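Local coordinates for protein interferon-inducible and double-stranded-dependent eIF-2kinase (Carassius auratus, PDB 4KMF) that binds Z-DNA through its Zalpha domain and, as a PKR-like kinase, probably phosphorylates translation initiation factor eIF-2alpha, at residues S52-K55 against P56-D60. Numbering follows the deposited sequence.
Sequences SNEK and PPVWD. With nucleotides of chain B.
Ser52 and Val58 are joined by two hydrogen bonds across the loop. The backbone N of Val58 donates to Ser52 OG over 3.1 Å, in a fairly straight bond (159°). Ser52 N gives a weak bond back to Val58 O, bent to 124°. The Ser52 hydroxyl is used three times. It also accepts from the backbone N of Glu54 at 3.2 Å, which makes an ST turn, and it donates a hydrogen bond to Glu54 OE2 at 2.6 Å. OE2 accepts it through its anti lone pair and lies against Val58 CG2 at 3.4 Å. A chi1 of 68° tucks Ser52 OG back over its own main chain, where the Val58 N-H can reach it. With an alanine here, the N-H groups of Glu54 and Val58 would probably lose this acceptor, and the Glu54 carboxylate would be freer to turn. The loop is the beta-hairpin wing of the winged helix-turn-helix Zalpha domain, between strands 49-51 and 58-61. Its outer end meets the Z-DNA. Lys55 is extended beyond CG, and NZ donates to OP2 of DC2 of chain B at 3.0 Å. Its CG packs on O4' of DG3 of chain B. The peptide bond between Lys55 and Pro56 is cis, and Pro56 N lies 3.1 Å from OP1 of that nucleotide. Pro56 CB faces OP2 of DG3 of chain B at 3.5 Å, and Pro57 CG touches its O3'.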
loop_
_atom_site.group_PDB
_atom_site.type_symbol
_atom_site.label_atom_id
_atom_site.label_comp_id
_atom_site.label_asym_id
_atom_site.label_seq_id
_atom_site.Cartn_x
_atom_site.Cartn_y
_atom_site.Cartn_z
ATOM N N SER A 52 11.951 -5.483 -13.720
ATOM C CA SER A 52 13.276 -4.968 -14.058
ATOM C C SER A 52 13.999 -4.294 -12.909
ATOM O O SER A 52 15.165 -3.890 -13.079
ATOM C CB SER A 52 13.160 -3.969 -15.187
ATOM O OG SER A 52 12.477 -2.828 -14.727
ATOM N N ASN A 53 13.344 -4.128 -11.761
ATOM C CA ASN A 53 13.965 -3.340 -10.654
ATOM C C ASN A 53 14.119 -1.844 -10.938
ATOM O O ASN A 53 14.797 -1.106 -10.191
ATOM C CB ASN A 53 15.334 -3.880 -10.241
ATOM C CG ASN A 53 15.245 -5.194 -9.528
ATOM O OD1 ASN A 53 14.241 -5.488 -8.868
ATOM N ND2 ASN A 53 16.297 -6.012 -9.652
ATOM N N GLU A 54 13.499 -1.393 -12.011
ATOM C CA GLU A 54 13.399 0.008 -12.231
ATOM C C GLU A 54 12.264 0.544 -11.358
ATOM O O GLU A 54 11.494 -0.223 -10.802
ATOM C CB GLU A 54 13.144 0.278 -13.686
ATOM C CG GLU A 54 14.382 0.097 -14.523
ATOM C CD GLU A 54 14.067 -0.034 -16.011
ATOM O OE1 GLU A 54 14.511 0.830 -16.807
ATOM O OE2 GLU A 54 13.367 -0.992 -16.389
ATOM N N LYS A 55 12.182 1.861 -11.227
ATOM C CA LYS A 55 11.038 2.515 -10.577
ATOM C C LYS A 55 10.503 3.529 -11.588
ATOM O O LYS A 55 11.157 4.539 -11.826
ATOM C CB LYS A 55 11.479 3.204 -9.271
ATOM C CG LYS A 55 11.968 2.235 -8.227
ATOM C CD LYS A 55 12.525 2.925 -6.949
ATOM C CE LYS A 55 13.206 1.898 -6.099
ATOM N NZ LYS A 55 13.747 2.482 -4.851
ATOM N N PRO A 56 9.323 3.260 -12.205
ATOM C CA PRO A 56 8.462 2.094 -11.997
ATOM C C PRO A 56 9.025 0.797 -12.607
ATOM O O PRO A 56 9.737 0.851 -13.606
ATOM C CB PRO A 56 7.162 2.484 -12.728
ATOM C CG PRO A 56 7.600 3.423 -13.789
ATOM C CD PRO A 56 8.756 4.187 -13.207
ATOM N N PRO A 57 8.722 -0.358 -11.999
ATOM C CA PRO A 57 9.197 -1.630 -12.572
ATOM C C PRO A 57 8.600 -1.897 -13.934
ATOM O O PRO A 57 7.417 -1.597 -14.174
ATOM C CB PRO A 57 8.708 -2.694 -11.579
ATOM C CG PRO A 57 8.204 -1.920 -10.344
ATOM C CD PRO A 57 7.898 -0.533 -10.785
ATOM N N VAL A 58 9.430 -2.450 -14.814
ATOM C CA VAL A 58 9.019 -2.865 -16.156
ATOM C C VAL A 58 8.863 -4.385 -16.128
ATOM O O VAL A 58 9.735 -5.111 -15.597
ATOM C CB VAL A 58 10.046 -2.401 -17.205
ATOM C CG1 VAL A 58 9.730 -2.980 -18.577
ATOM C CG2 VAL A 58 10.095 -0.884 -17.241
ATOM N N TRP A 59 7.736 -4.875 -16.638
ATOM C CA TRP A 59 7.395 -6.297 -16.508
ATOM C C TRP A 59 7.492 -6.939 -17.862
ATOM O O TRP A 59 7.137 -6.306 -18.876
ATOM C CB TRP A 59 5.976 -6.448 -16.000
ATOM C CG TRP A 59 5.835 -5.973 -14.584
ATOM C CD1 TRP A 59 5.497 -4.705 -14.159
ATOM C CD2 TRP A 59 6.025 -6.763 -13.410
ATOM N NE1 TRP A 59 5.490 -4.661 -12.778
ATOM C CE2 TRP A 59 5.803 -5.909 -12.296
ATOM C CE3 TRP A 59 6.376 -8.128 -13.183
ATOM C CZ2 TRP A 59 5.896 -6.377 -10.959
ATOM C CZ3 TRP A 59 6.460 -8.593 -11.867
ATOM C CH2 TRP A 59 6.213 -7.712 -10.767
ATOM N N ASP A 60 7.982 -8.172 -17.898
ATOM C CA ASP A 60 7.967 -8.918 -19.157
ATOM C C ASP A 60 7.870 -10.411 -18.899
ATOM O O ASP A 60 7.949 -10.863 -17.756
ATOM C CB ASP A 60 9.233 -8.608 -19.955
ATOM C CG ASP A 60 9.056 -8.863 -21.417
ATOM O OD1 ASP A 60 10.032 -8.626 -22.131
ATOM O OD2 ASP A 60 7.941 -9.264 -21.860
ATOM P P DG B 3 7.296 4.149 -9.019
ATOM O OP1 DG B 3 8.213 4.967 -9.832
ATOM O OP2 DG B 3 6.001 3.758 -9.639
ATOM O "O5'" DG B 3 8.063 2.831 -8.497
ATOM C "C5'" DG B 3 7.367 1.926 -7.669
ATOM C "C4'" DG B 3 8.271 0.827 -7.137
ATOM O "O4'" DG B 3 9.222 1.388 -6.204
ATOM C "C3'" DG B 3 7.458 -0.143 -6.298
ATOM O "O3'" DG B 3 7.019 -1.227 -7.139
ATOM C "C2'" DG B 3 8.399 -0.635 -5.204
ATOM C "C1'" DG B 3 9.459 0.456 -5.127
ATOM N N9 DG B 3 9.441 1.282 -3.947
ATOM C C8 DG B 3 10.506 1.562 -3.129
ATOM N N7 DG B 3 10.181 2.411 -2.173
ATOM C C5 DG B 3 8.838 2.711 -2.384
ATOM C C6 DG B 3 7.957 3.587 -1.686
ATOM O O6 DG B 3 8.185 4.281 -0.664
ATOM N N1 DG B 3 6.677 3.589 -2.241
ATOM C C2 DG B 3 6.281 2.879 -3.351
ATOM N N2 DG B 3 4.992 2.995 -3.731
ATOM N N3 DG B 3 7.109 2.071 -4.025
ATOM C C4 DG B 3 8.368 2.025 -3.492
ATOM P P DC B 2 11.728 5.507 -3.862
ATOM O OP1 DC B 2 11.200 6.712 -3.204
ATOM O OP2 DC B 2 12.324 4.444 -3.026
ATOM O "O5'" DC B 2 10.672 4.780 -4.807
ATOM C "C5'" DC B 2 9.999 5.550 -5.775
ATOM C "C4'" DC B 2 8.610 4.972 -5.945
ATOM O "O4'" DC B 2 7.885 5.078 -4.708
ATOM C "C3'" DC B 2 7.831 5.736 -6.996
ATOM O "O3'" DC B 2 6.899 4.889 -7.684
ATOM C "C2'" DC B 2 7.141 6.808 -6.173
ATOM C "C1'" DC B 2 6.829 6.005 -4.908
ATOM N N1 DC B 2 6.745 6.876 -3.733
ATOM C C2 DC B 2 5.573 7.618 -3.564
ATOM O O2 DC B 2 4.685 7.481 -4.412
ATOM N N3 DC B 2 5.481 8.458 -2.495
ATOM C C4 DC B 2 6.507 8.549 -1.619
ATOM N N4 DC B 2 6.359 9.348 -0.544
ATOM C C5 DC B 2 7.714 7.788 -1.780
ATOM C C6 DC B 2 7.782 6.981 -2.840
#